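Cysteine desulfurase (Thermococcus onnurineus, PDB 5B89) probably uses pyridoxal 5'-phosphate to take sulfur from L-cysteine, releasing L-alanine and passing the sulfur to a carrier. Local coordinates at residues L47-V52 / I301-R306; K81-R86 / A95-I100; H135-P140 / L177-H182; D167-I172 / G197-D202. One frame throughout, in Å; residues are numbered along the deposited sequence.

Contact 1 (L47-V52 / I301-R306); sequences LTPKPV and IRYIER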
loop_
_atom_site.group_PDB
_atom_site.type_symbol
_atom_site.label_atom_id
_atom_site.label_comp_id
_atom_site.label_asym_id
_atom_site.label_seq_id
_atom_site.Cartn_x
_atom_site.Cartn_y
_atom_site.Cartn_z
ATOM N N LEU B 47 -13.323 6.470 11.938
ATOM C CA LEU B 47 -13.785 7.606 11.192
ATOM C C LEU B 47 -12.560 8.526 11.188
ATOM O O LEU B 47 -11.710 8.398 11.968
ATOM C CB LEU B 47 -14.965 8.301 11.874
ATOM C CG LEU B 47 -16.187 7.426 11.920
ATOM C CD1 LEU B 47 -17.309 8.208 12.603
ATOM C CD2 LEU B 47 -16.596 7.051 10.512
ATOM N N THR B 48 -12.509 9.440 10.257
ATOM C CA THR B 48 -11.354 10.271 10.030
ATOM C C THR B 48 -11.640 11.755 10.258
ATOM O O THR B 48 -12.486 12.269 9.666
ATOM C CB THR B 48 -10.893 10.057 8.561
ATOM O OG1 THR B 48 -10.780 8.661 8.269
ATOM C CG2 THR B 48 -9.589 10.759 8.272
ATOM N N PRO B 49 -10.900 12.393 11.134
ATOM C CA PRO B 49 -11.145 13.827 11.408
ATOM C C PRO B 49 -10.721 14.684 10.216
ATOM O O PRO B 49 -9.764 14.428 9.506
ATOM C CB PRO B 49 -10.254 14.080 12.608
ATOM C CG PRO B 49 -9.568 12.830 12.955
ATOM C CD PRO B 49 -9.887 11.772 11.974
ATOM N N LYS B 50 -11.369 15.835 10.151
ATOM C CA LYS B 50 -11.039 16.789 9.083
ATOM C C LYS B 50 -9.651 17.199 9.012
ATOM O O LYS B 50 -9.077 17.329 7.945
ATOM C CB LYS B 50 -11.955 18.016 9.187
ATOM C CG LYS B 50 -13.308 17.692 8.733
ATOM C CD LYS B 50 -14.284 18.865 9.024
ATOM C CE LYS B 50 -13.843 20.159 8.392
ATOM N NZ LYS B 50 -14.167 20.164 6.954
ATOM N N PRO B 51 -8.963 17.405 10.128
ATOM C CA PRO B 51 -7.564 17.796 10.021
ATOM C C PRO B 51 -6.639 16.771 9.344
ATOM O O PRO B 51 -5.675 17.121 8.795
ATOM C CB PRO B 51 -7.143 18.004 11.474
ATOM C CG PRO B 51 -8.381 18.413 12.147
ATOM C CD PRO B 51 -9.482 17.644 11.481
ATOM N N VAL B 52 -6.985 15.506 9.393
ATOM C CA VAL B 52 -6.196 14.486 8.758
ATOM C C VAL B 52 -6.408 14.580 7.219
ATOM O O VAL B 52 -5.520 14.505 6.472
ATOM C CB VAL B 52 -6.569 13.113 9.300
ATOM C CG1 VAL B 52 -5.967 12.027 8.438
ATOM C CG2 VAL B 52 -6.137 12.995 10.776
ATOM N N ILE B 301 -1.733 10.687 14.087
ATOM C CA ILE B 301 -0.995 10.528 15.349
ATOM C C ILE B 301 -0.903 11.856 16.067
ATOM O O ILE B 301 -1.127 11.888 17.333
ATOM C CB ILE B 301 0.323 9.942 15.050
ATOM C CG1 ILE B 301 0.199 8.450 14.719
ATOM C CG2 ILE B 301 1.274 10.106 16.250
ATOM C CD1 ILE B 301 1.411 7.873 14.082
ATOM N N ARG B 302 -0.632 12.960 15.391
ATOM C CA ARG B 302 -0.650 14.226 16.094
ATOM C C ARG B 302 -2.019 14.588 16.690
ATOM O O ARG B 302 -2.104 15.183 17.745
ATOM C CB ARG B 302 -0.175 15.336 15.173
ATOM C CG ARG B 302 1.300 15.290 14.940
ATOM C CD ARG B 302 2.061 15.692 16.207
ATOM N NE ARG B 302 3.397 16.142 15.892
ATOM C CZ ARG B 302 4.473 15.664 16.441
ATOM N NH1 ARG B 302 4.349 14.678 17.321
ATOM N NH2 ARG B 302 5.661 16.144 16.102
ATOM N N TYR B 303 -3.081 14.216 16.011
ATOM C CA TYR B 303 -4.407 14.460 16.500
ATOM C C TYR B 303 -4.655 13.613 17.777
ATOM O O TYR B 303 -5.209 14.078 18.715
ATOM C CB TYR B 303 -5.417 14.152 15.373
ATOM C CG TYR B 303 -6.814 14.562 15.610
ATOM C CD1 TYR B 303 -7.235 15.827 15.310
ATOM C CD2 TYR B 303 -7.722 13.676 16.079
ATOM C CE1 TYR B 303 -8.534 16.195 15.536
ATOM C CE2 TYR B 303 -8.999 14.030 16.315
ATOM C CZ TYR B 303 -9.406 15.306 16.057
ATOM O OH TYR B 303 -10.689 15.605 16.332
ATOM N N ILE B 304 -4.221 12.382 17.732
ATOM C CA ILE B 304 -4.375 11.474 18.857
ATOM C C ILE B 304 -3.555 12.009 20.051
ATOM O O ILE B 304 -3.975 11.920 21.150
ATOM C CB ILE B 304 -3.866 10.040 18.480
ATOM C CG1 ILE B 304 -4.827 9.269 17.576
ATOM C CG2 ILE B 304 -3.588 9.172 19.700
ATOM C CD1 ILE B 304 -6.205 9.000 18.097
ATOM N N GLU B 305 -2.399 12.554 19.772
ATOM C CA GLU B 305 -1.467 13.099 20.869
ATOM C C GLU B 305 -2.129 14.310 21.479
ATOM O O GLU B 305 -1.982 14.474 22.767
ATOM C CB GLU B 305 -0.078 13.384 20.297
ATOM C CG GLU B 305 0.634 12.075 19.993
ATOM C CD GLU B 305 1.960 12.202 19.237
ATOM O OE1 GLU B 305 2.718 11.144 19.192
ATOM O OE2 GLU B 305 2.127 13.287 18.619
ATOM N N ARG B 306 -2.899 15.087 20.794
ATOM C CA ARG B 306 -3.551 16.264 21.355
ATOM C C ARG B 306 -4.641 15.826 22.292
ATOM O O ARG B 306 -4.892 16.455 23.364
ATOM C CB ARG B 306 -4.135 17.135 20.200
ATOM C CG ARG B 306 -4.673 18.474 20.536
ATOM C CD ARG B 306 -5.024 19.278 19.225
ATOM N NE ARG B 306 -6.098 20.233 19.500
ATOM C CZ ARG B 306 -7.398 20.044 19.229
ATOM N NH1 ARG B 306 -7.897 18.932 18.620
ATOM N NH2 ARG B 306 -8.248 20.999 19.572
#
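Tyr303 reaches from helix 291-307 to Pro49 and Pro51 and supplies half of the 153 Å² buried between the segments. Its CB bond points at the opposite segment, and with CG anti to the backbone N (chi1 -170°) the ring continues that way. The contact starts at Tyr303 CG, 4.2 Å from Pro49 CG. One rim atom further, Tyr303 CD2 is 3.7 Å from the same carbon, and Tyr303 CE2 comes nearest, at 3.6 Å. Pro49 CG thus stands over one ring face, 3.8 Å from the Tyr303 centroid and 20° off the normal, as a CH-pi contact displaced toward the rim. Pro49 occupies the N-cap position of helix 50-62, its O accepting Val52 N at 3.0 Å, and so a helix start is docked on the flank of a second helix within the class-V aminotransferase fold. Across the ring, Tyr303 CE1 meets Pro51 CG obliquely at 4.1 Å. Nearer the tip, Tyr303 CZ lies 3.8 Å from Pro49 CB. The hydroxyl itself is hydrogen-bonded to Asp30 OD2, while the backbone of Asp30 bonds that of Lys50. Replacing Tyr303 with an alanine would probably open a gap under both prolines and leave the Asp30 carboxylate without its hydroxyl mate. Thr48 OG1 is hydrogen-bonded to Arg64 NE of the second subunit.

Contact 2 (K81-R86 / A95-I100); sequences KYEESR and AKFEEI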
loop_
_atom_site.group_PDB
_atom_site.type_symbol
_atom_site.label_atom_id
_atom_site.label_comp_id
_atom_site.label_asym_id
_atom_site.label_seq_id
_atom_site.Cartn_x
_atom_site.Cartn_y
_atom_site.Cartn_z
ATOM N N LYS B 81 8.514 16.217 4.424
ATOM C CA LYS B 81 7.279 15.845 5.104
ATOM C C LYS B 81 7.205 14.300 5.251
ATOM O O LYS B 81 6.650 13.807 6.281
ATOM C CB LYS B 81 6.042 16.402 4.388
ATOM C CG LYS B 81 5.973 17.910 4.518
ATOM C CD LYS B 81 5.671 18.415 5.876
ATOM C CE LYS B 81 4.327 18.136 6.301
ATOM N NZ LYS B 81 3.951 18.682 7.651
ATOM N N TYR B 82 7.683 13.523 4.317
ATOM C CA TYR B 82 7.693 12.062 4.433
ATOM C C TYR B 82 8.630 11.609 5.579
ATOM O O TYR B 82 8.241 10.803 6.406
ATOM C CB TYR B 82 8.104 11.415 3.085
ATOM C CG TYR B 82 8.122 9.909 3.047
ATOM C CD1 TYR B 82 6.944 9.196 3.309
ATOM C CD2 TYR B 82 9.233 9.181 2.782
ATOM C CE1 TYR B 82 6.936 7.861 3.246
ATOM C CE2 TYR B 82 9.191 7.787 2.752
ATOM C CZ TYR B 82 8.030 7.167 3.044
ATOM O OH TYR B 82 7.943 5.758 3.024
ATOM N N GLU B 83 9.830 12.162 5.624
ATOM C CA GLU B 83 10.777 11.909 6.754
ATOM C C GLU B 83 10.154 12.387 8.027
ATOM O O GLU B 83 10.283 11.650 9.074
ATOM C CB GLU B 83 12.076 12.635 6.463
ATOM C CG GLU B 83 12.884 12.090 5.338
ATOM C CD GLU B 83 14.127 12.955 5.037
ATOM O OE1 GLU B 83 14.231 14.139 5.511
ATOM O OE2 GLU B 83 14.915 12.477 4.219
ATOM N N GLU B 84 9.563 13.563 8.104
ATOM C CA GLU B 84 8.858 14.026 9.342
ATOM C C GLU B 84 7.834 12.961 9.826
ATOM O O GLU B 84 7.686 12.694 11.031
ATOM C CB GLU B 84 8.259 15.377 9.188
ATOM C CG GLU B 84 7.471 15.909 10.327
ATOM C CD GLU B 84 6.550 17.093 9.970
ATOM O OE1 GLU B 84 5.497 17.017 9.296
ATOM O OE2 GLU B 84 6.847 18.226 10.494
ATOM N N SER B 85 7.063 12.410 8.883
ATOM C CA SER B 85 5.994 11.493 9.201
ATOM C C SER B 85 6.643 10.214 9.744
ATOM O O SER B 85 6.083 9.705 10.712
ATOM C CB SER B 85 5.246 11.195 7.858
ATOM O OG SER B 85 4.596 12.358 7.380
ATOM N N ARG B 86 7.730 9.725 9.210
ATOM C CA ARG B 86 8.356 8.567 9.756
ATOM C C ARG B 86 8.845 8.854 11.192
ATOM O O ARG B 86 8.742 8.024 12.029
ATOM C CB ARG B 86 9.556 8.137 8.940
ATOM C CG ARG B 86 10.044 6.731 9.234
ATOM C CD ARG B 86 11.374 6.399 8.598
ATOM N NE ARG B 86 11.398 6.585 7.160
ATOM C CZ ARG B 86 10.894 5.745 6.288
ATOM N NH1 ARG B 86 10.289 4.631 6.629
ATOM N NH2 ARG B 86 10.983 6.068 5.019
ATOM N N ALA B 95 10.314 3.977 18.957
ATOM C CA ALA B 95 11.347 3.423 18.111
ATOM C C ALA B 95 12.297 4.490 17.576
ATOM O O ALA B 95 11.961 5.680 17.684
ATOM C CB ALA B 95 10.669 2.758 16.924
ATOM N N LYS B 96 13.355 4.049 16.968
ATOM C CA LYS B 96 14.249 4.954 16.225
ATOM C C LYS B 96 13.640 5.130 14.829
ATOM O O LYS B 96 12.965 4.215 14.288
ATOM C CB LYS B 96 15.628 4.388 16.077
ATOM C CG LYS B 96 16.352 4.114 17.452
ATOM C CD LYS B 96 17.753 3.558 17.183
ATOM C CE LYS B 96 18.562 3.281 18.472
ATOM N NZ LYS B 96 19.979 3.018 18.087
ATOM N N PHE B 97 13.971 6.260 14.221
ATOM C CA PHE B 97 13.579 6.541 12.796
ATOM C C PHE B 97 13.837 5.387 11.914
ATOM O O PHE B 97 12.925 4.987 11.120
ATOM C CB PHE B 97 14.463 7.730 12.360
ATOM C CG PHE B 97 14.192 8.203 10.930
ATOM C CD1 PHE B 97 13.205 9.134 10.691
ATOM C CD2 PHE B 97 14.952 7.751 9.882
ATOM C CE1 PHE B 97 13.016 9.585 9.372
ATOM C CE2 PHE B 97 14.705 8.182 8.566
ATOM C CZ PHE B 97 13.763 9.110 8.378
ATOM N N GLU B 98 15.017 4.795 11.897
ATOM C CA GLU B 98 15.365 3.797 10.954
ATOM C C GLU B 98 14.702 2.407 11.091
ATOM O O GLU B 98 14.852 1.574 10.245
ATOM C CB GLU B 98 16.879 3.598 10.897
ATOM C CG GLU B 98 17.529 3.214 12.167
ATOM C CD GLU B 98 18.038 4.455 12.900
ATOM O OE1 GLU B 98 17.438 5.567 13.003
ATOM O OE2 GLU B 98 19.125 4.134 13.563
ATOM N N GLU B 99 14.025 2.281 12.230
ATOM C CA GLU B 99 13.353 1.015 12.523
ATOM C C GLU B 99 11.892 0.994 11.997
ATOM O O GLU B 99 11.221 -0.038 12.199
ATOM C CB GLU B 99 13.312 0.760 14.023
ATOM C CG GLU B 99 14.716 0.528 14.624
ATOM C CD GLU B 99 14.788 0.528 16.161
ATOM O OE1 GLU B 99 15.538 -0.427 16.697
ATOM O OE2 GLU B 99 14.101 1.335 16.816
ATOM N N ILE B 100 11.446 2.102 11.414
ATOM C CA ILE B 100 10.055 2.211 10.889
ATOM C C ILE B 100 9.986 1.990 9.403
ATOM O O ILE B 100 10.693 2.721 8.670
ATOM C CB ILE B 100 9.421 3.523 11.259
ATOM C CG1 ILE B 100 9.374 3.784 12.795
ATOM C CG2 ILE B 100 8.074 3.724 10.603
ATOM C CD1 ILE B 100 8.585 2.714 13.481
#
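Arg86 lays its aliphatic stem on Phe97 in a CH-pi contact. Arg86 CD sits 3.6 Å from the Phe97 ring centroid, just 11° off the normal, which places it over the middle of the face. The guanidinium and ring planes are 77° apart, so the two groups are not stacked. At the ring's edge, in its plane, Glu83 O lies 3.4 Å from Phe97 CE1.

The polar part is a single hydrogen bond, from Arg86 NH1 to Ile100 O at 2.8 Å. It is bent, with an N-H...O angle of 133°, and the nitrogen stands above the carbonyl plane. The chain bends at its third torsion, which turns the guanidinium to this position, where NH1 also forms a salt bridge with Glu285. A leucine in place of Arg86 would probably leave Ile100 O and the Glu285 carboxylate without this shared partner.

Apolar packing completes the set: Arg86 CG is 3.8 Å from Ile100 CB, the two side chains running past each other in opposite directions.

The contact folds the 3-10 turn 97-99 back against helix 73-93 just before edge strand 100-103 of the seven-stranded sheet, while Ser85 of the same helix packs on helix 291-307.

Contact 3 (H135-P140 / L177-H182); sequences HSDLLP and LVAVQH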
loop_
_atom_site.group_PDB
_atom_site.type_symbol
_atom_site.label_atom_id
_atom_site.label_comp_id
_atom_site.label_asym_id
_atom_site.label_seq_id
_atom_site.Cartn_x
_atom_site.Cartn_y
_atom_site.Cartn_z
ATOM N N HIS B 135 -6.801 -13.689 11.249
ATOM C CA HIS B 135 -6.218 -14.504 10.183
ATOM C C HIS B 135 -4.889 -13.928 9.699
ATOM O O HIS B 135 -3.994 -14.714 9.255
ATOM C CB HIS B 135 -7.162 -14.671 9.051
ATOM C CG HIS B 135 -8.440 -15.386 9.449
ATOM N ND1 HIS B 135 -9.640 -15.179 8.804
ATOM C CD2 HIS B 135 -8.684 -16.205 10.485
ATOM C CE1 HIS B 135 -10.583 -15.926 9.404
ATOM N NE2 HIS B 135 -10.046 -16.502 10.458
ATOM N N SER B 136 -4.691 -12.622 9.725
ATOM C CA SER B 136 -3.434 -12.055 9.246
ATOM C C SER B 136 -2.251 -12.340 10.149
ATOM O O SER B 136 -1.167 -12.268 9.726
ATOM C CB SER B 136 -3.549 -10.569 9.009
ATOM O OG SER B 136 -4.366 -10.309 7.924
ATOM N N ASP B 137 -2.515 -12.686 11.387
ATOM C CA ASP B 137 -1.453 -13.086 12.316
ATOM C C ASP B 137 -1.477 -14.600 12.551
ATOM O O ASP B 137 -0.967 -15.029 13.520
ATOM C CB ASP B 137 -1.476 -12.342 13.653
ATOM C CG ASP B 137 -0.115 -12.434 14.412
ATOM O OD1 ASP B 137 0.885 -12.554 13.744
ATOM O OD2 ASP B 137 -0.110 -12.396 15.631
ATOM N N LEU B 138 -2.086 -15.337 11.650
ATOM C CA LEU B 138 -2.146 -16.783 11.752
ATOM C C LEU B 138 -1.667 -17.447 10.479
ATOM O O LEU B 138 -0.749 -18.195 10.517
ATOM C CB LEU B 138 -3.556 -17.217 12.090
ATOM C CG LEU B 138 -3.763 -18.709 12.133
ATOM C CD1 LEU B 138 -2.792 -19.307 13.102
ATOM C CD2 LEU B 138 -5.173 -19.053 12.524
ATOM N N LEU B 139 -2.281 -17.119 9.367
ATOM C CA LEU B 139 -1.960 -17.723 8.107
ATOM C C LEU B 139 -0.507 -17.643 7.722
ATOM O O LEU B 139 0.038 -18.627 7.231
ATOM C CB LEU B 139 -2.864 -17.173 6.986
ATOM C CG LEU B 139 -4.142 -17.923 6.705
ATOM C CD1 LEU B 139 -5.019 -18.000 7.922
ATOM C CD2 LEU B 139 -4.854 -17.289 5.525
ATOM N N PRO B 140 0.173 -16.474 7.854
ATOM C CA PRO B 140 1.570 -16.514 7.486
ATOM C C PRO B 140 2.377 -17.530 8.274
ATOM O O PRO B 140 3.352 -18.092 7.700
ATOM C CB PRO B 140 2.041 -15.043 7.700
ATOM C CG PRO B 140 0.757 -14.253 7.600
ATOM C CD PRO B 140 -0.275 -15.136 8.256
ATOM N N LEU B 177 10.282 -18.299 17.625
ATOM C CA LEU B 177 9.531 -17.034 17.375
ATOM C C LEU B 177 8.177 -17.212 18.076
ATOM O O LEU B 177 7.573 -18.271 18.049
ATOM C CB LEU B 177 9.413 -16.814 15.890
ATOM C CG LEU B 177 8.698 -15.475 15.466
ATOM C CD1 LEU B 177 9.324 -14.907 14.187
ATOM C CD2 LEU B 177 7.214 -15.646 15.296
ATOM N N VAL B 178 7.743 -16.083 18.605
ATOM C CA VAL B 178 6.450 -15.944 19.326
ATOM C C VAL B 178 5.735 -14.762 18.630
ATOM O O VAL B 178 6.354 -13.655 18.584
ATOM C CB VAL B 178 6.641 -15.680 20.755
ATOM C CG1 VAL B 178 5.323 -15.455 21.487
ATOM C CG2 VAL B 178 7.380 -16.814 21.508
ATOM N N ALA B 179 4.505 -14.979 18.203
ATOM C CA ALA B 179 3.703 -13.935 17.603
ATOM C C ALA B 179 2.393 -13.805 18.349
ATOM O O ALA B 179 1.674 -14.736 18.459
ATOM C CB ALA B 179 3.443 -14.234 16.149
ATOM N N VAL B 180 2.102 -12.618 18.839
ATOM C CA VAL B 180 0.848 -12.423 19.557
ATOM C C VAL B 180 0.178 -11.096 19.229
ATOM O O VAL B 180 0.797 -10.127 18.911
ATOM C CB VAL B 180 1.022 -12.496 21.077
ATOM C CG1 VAL B 180 1.675 -13.826 21.486
ATOM C CG2 VAL B 180 1.837 -11.337 21.552
ATOM N N GLN B 181 -1.133 -11.105 19.378
ATOM C CA GLN B 181 -1.881 -9.912 19.192
ATOM C C GLN B 181 -1.888 -9.191 20.531
ATOM O O GLN B 181 -1.890 -9.769 21.520
ATOM C CB GLN B 181 -3.312 -10.234 18.778
ATOM C CG GLN B 181 -4.100 -10.861 19.874
ATOM C CD GLN B 181 -5.409 -11.494 19.448
ATOM O OE1 GLN B 181 -5.782 -11.494 18.306
ATOM N NE2 GLN B 181 -6.097 -12.009 20.406
ATOM N N HIS B 182 -1.854 -7.886 20.510
ATOM C CA HIS B 182 -1.996 -7.112 21.691
ATOM C C HIS B 182 -3.427 -7.126 22.207
ATOM O O HIS B 182 -3.699 -7.291 23.433
ATOM C CB HIS B 182 -1.504 -5.690 21.425
ATOM C CG HIS B 182 -1.299 -4.835 22.568
ATOM N ND1 HIS B 182 -0.705 -3.581 22.446
ATOM C CD2 HIS B 182 -1.604 -4.954 23.891
ATOM C CE1 HIS B 182 -0.623 -2.997 23.615
ATOM N NE2 HIS B 182 -1.163 -3.812 24.507
#
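Asp137 OD1 accepts a hydrogen bond from the indole N-H of Trp141, four residues further on in helix 139-148, and also lies against the methyl of Ala179, with 3.9 Å between Asp137 OD1 and Ala179 CB. Both carboxylate oxygens touch the strand: CG is anti to the backbone N (chi1 -161°), which sends the group from its loop toward strand 177-181. The second oxygen rests on the strand's backbone, Asp137 OD2 being 3.8 Å from Val180 C. Its distance to Gln181 N is 4.1 Å, too long for a hydrogen bond, and that N-H goes instead to Glu133 OE2.

His135 O receives both Leu138 N at 3.1 Å and Leu139 N at 3.0 Å, closing the turn that carries Asp137 and leads into helix 139-148. Strand 177-181 lies inside the parallel part of the large-domain sheet of this fold-type I enzyme, flanked by strands 126-129 and 206-210. The turn thus packs against the sheet beside His134, which binds the cofactor, and Ser136 OG is hydrogen-bonded to Gly264 N of the second subunit.

No hydrogen bond or salt bridge joins the two segments directly; they meet through van der Waals contact of a buried carboxylate. Asp137 OD2 also lies close to Glu133 OE1, and the nearness of these two acids would probably raise the pKa of one of them.

Contact 4 (D167-I172 / G197-D202); sequences DAEKKI and GKIAKD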
loop_
_atom_site.group_PDB
_atom_site.type_symbol
_atom_site.label_atom_id
_atom_site.label_comp_id
_atom_site.label_asym_id
_atom_site.label_seq_id
_atom_site.Cartn_x
_atom_site.Cartn_y
_atom_site.Cartn_z
ATOM N N ASP B 167 1.181 -21.798 31.083
ATOM C CA ASP B 167 1.314 -22.496 29.847
ATOM C C ASP B 167 2.194 -21.682 28.856
ATOM O O ASP B 167 2.981 -22.269 28.070
ATOM C CB ASP B 167 -0.055 -22.776 29.226
ATOM C CG ASP B 167 0.023 -23.699 28.096
ATOM O OD1 ASP B 167 0.489 -24.852 28.263
ATOM O OD2 ASP B 167 -0.297 -23.373 26.900
ATOM N N ALA B 168 2.004 -20.339 28.836
ATOM C CA ALA B 168 2.851 -19.517 27.954
ATOM C C ALA B 168 4.333 -19.716 28.205
ATOM O O ALA B 168 5.111 -19.830 27.327
ATOM C CB ALA B 168 2.495 -18.059 28.091
ATOM N N GLU B 169 4.694 -19.808 29.479
ATOM C CA GLU B 169 6.100 -19.971 29.801
ATOM C C GLU B 169 6.596 -21.306 29.317
ATOM O O GLU B 169 7.694 -21.398 28.735
ATOM C CB GLU B 169 6.244 -19.960 31.297
ATOM C CG GLU B 169 6.102 -18.674 32.018
ATOM C CD GLU B 169 6.315 -18.848 33.533
ATOM O OE1 GLU B 169 5.693 -19.752 34.130
ATOM O OE2 GLU B 169 7.096 -18.088 34.108
ATOM N N LYS B 170 5.792 -22.322 29.466
ATOM C CA LYS B 170 6.166 -23.616 29.001
ATOM C C LYS B 170 6.308 -23.685 27.519
ATOM O O LYS B 170 7.237 -24.230 27.043
ATOM C CB LYS B 170 5.169 -24.675 29.437
ATOM C CG LYS B 170 5.196 -24.895 30.903
ATOM C CD LYS B 170 4.024 -25.686 31.449
ATOM C CE LYS B 170 4.238 -25.856 32.952
ATOM N NZ LYS B 170 3.073 -26.247 33.781
ATOM N N LYS B 171 5.359 -23.129 26.794
ATOM C CA LYS B 171 5.413 -23.171 25.368
ATOM C C LYS B 171 6.505 -22.310 24.751
ATOM O O LYS B 171 7.055 -22.684 23.775
ATOM C CB LYS B 171 4.078 -22.745 24.787
ATOM C CG LYS B 171 2.926 -23.687 25.123
ATOM C CD LYS B 171 2.285 -24.154 23.867
ATOM C CE LYS B 171 1.401 -25.361 24.097
ATOM N NZ LYS B 171 0.183 -25.022 24.862
ATOM N N ILE B 172 6.776 -21.175 25.363
ATOM C CA ILE B 172 7.724 -20.186 24.771
ATOM C C ILE B 172 9.187 -20.679 24.989
ATOM O O ILE B 172 10.057 -20.378 24.182
ATOM C CB ILE B 172 7.523 -18.804 25.338
ATOM C CG1 ILE B 172 6.134 -18.302 24.850
ATOM C CG2 ILE B 172 8.617 -17.853 24.920
ATOM C CD1 ILE B 172 5.721 -17.012 25.541
ATOM N N GLY B 197 6.329 -10.738 26.326
ATOM C CA GLY B 197 7.577 -10.267 25.759
ATOM C C GLY B 197 8.748 -10.530 26.673
ATOM O O GLY B 197 9.835 -10.814 26.184
ATOM N N LYS B 198 8.554 -10.333 27.928
ATOM C CA LYS B 198 9.599 -10.669 28.949
ATOM C C LYS B 198 9.921 -12.121 28.856
ATOM O O LYS B 198 11.131 -12.499 28.805
ATOM C CB LYS B 198 9.220 -10.261 30.348
ATOM C CG LYS B 198 10.212 -10.745 31.420
ATOM C CD LYS B 198 9.703 -10.418 32.815
ATOM C CE LYS B 198 10.404 -11.305 33.942
ATOM N NZ LYS B 198 11.867 -11.189 33.819
ATOM N N ILE B 199 8.981 -13.015 28.833
ATOM C CA ILE B 199 9.189 -14.406 28.621
ATOM C C ILE B 199 9.960 -14.735 27.377
ATOM O O ILE B 199 10.956 -15.493 27.376
ATOM C CB ILE B 199 7.903 -15.256 28.711
ATOM C CG1 ILE B 199 7.194 -15.055 30.081
ATOM C CG2 ILE B 199 8.207 -16.691 28.475
ATOM C CD1 ILE B 199 5.761 -15.531 30.124
ATOM N N ALA B 200 9.543 -14.134 26.259
ATOM C CA ALA B 200 10.227 -14.405 24.996
ATOM C C ALA B 200 11.647 -13.860 25.075
ATOM O O ALA B 200 12.543 -14.603 24.550
ATOM C CB ALA B 200 9.446 -13.701 23.805
ATOM N N LYS B 201 11.898 -12.712 25.629
ATOM C CA LYS B 201 13.268 -12.147 25.718
ATOM C C LYS B 201 14.123 -13.122 26.615
ATOM O O LYS B 201 15.280 -13.472 26.259
ATOM C CB LYS B 201 13.236 -10.824 26.360
ATOM C CG LYS B 201 14.578 -10.206 26.753
ATOM C CD LYS B 201 14.377 -8.853 27.418
ATOM C CE LYS B 201 15.705 -8.133 27.492
ATOM N NZ LYS B 201 15.503 -6.821 28.158
ATOM N N ASP B 202 13.511 -13.529 27.696
ATOM C CA ASP B 202 14.274 -14.388 28.639
ATOM C C ASP B 202 14.533 -15.742 28.003
ATOM O O ASP B 202 15.615 -16.351 28.326
ATOM C CB ASP B 202 13.498 -14.530 30.006
ATOM C CG ASP B 202 13.402 -13.249 30.798
ATOM O OD1 ASP B 202 14.074 -12.234 30.472
ATOM O OD2 ASP B 202 12.627 -13.203 31.822
#
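Helix segments 167-172 and 197-202 run side by side in nearly the same direction, their local axes 9.8 Å apart at closest approach and crossing at -29°. Helix 193-203 is the beta-alpha-beta crossover between the adjacent parallel strands 177-181 and 206-210, and helix 165-172 precedes the first of them in the seven-stranded large-domain sheet. The backbones come nearest at two places, nearly a turn apart on helix 165-172 but on consecutive residues of helix 193-203: Glu169 CA to Ile199 CA, 6.5 Å, and Ile172 CA to Ala200 CA, 6.3 Å.

Ile199 makes the largest single contribution, 84 of the 203 Å² buried, crossing both Glu169 and Ile172 at about a right angle. Its two branches divide the work. The CG2 branch, anti to the backbone N, meets Ile172, with 3.8 Å between Ile199 CG2 and Ile172 CG2. The longer branch ends against the glutamate stem, so that Ile199 CD1 touches Glu169 CG at 3.7 Å. Glu169 therefore contributes its methylene stem, and no polar bond crosses between the segments. The attachment is entirely van der Waals, with the isoleucines buried and the glutamate at the solvent side.

Each helix carries a salt bridge of its own, one turn long. Lys171 NZ reaches Asp167 OD2 at 2.7 Å, on the syn lone pair, and also bonds Phe154 O, which ties this helix to strand 151-154. On the other helix Lys198 NZ pairs with Asp202 OD2 at 2.9 Å.

At Ala200, the small side chain lets a methyl approach the main chain itself: Ile172 CG2 lies 3.8 Å from Ala200 CA.

Contacts 3 and 4 belong to one layered unit: their centres are 15 Å apart, and Val178 CG2 of strand 177-181 touches Ile172 CG2 of helix 165-172 at 3.8 Å. Their segments alternate along the chain. Contact 3 is nearest the cofactor, the side chain of Gln181 being about 5 Å from pyridoxal phosphate, whereas contact 4 lies away from the cofactor and substrate pockets. Contact 1 closes a long loop in which the other three are nested; its Pro49 is about 10 Å from the cofactor-binding His235, side chain to side chain. Contacts 1 and 2 approach to about 6 Å between nearest atoms without touching. Contacts 1 and 3, with centres 28 Å apart, both meet the second subunit.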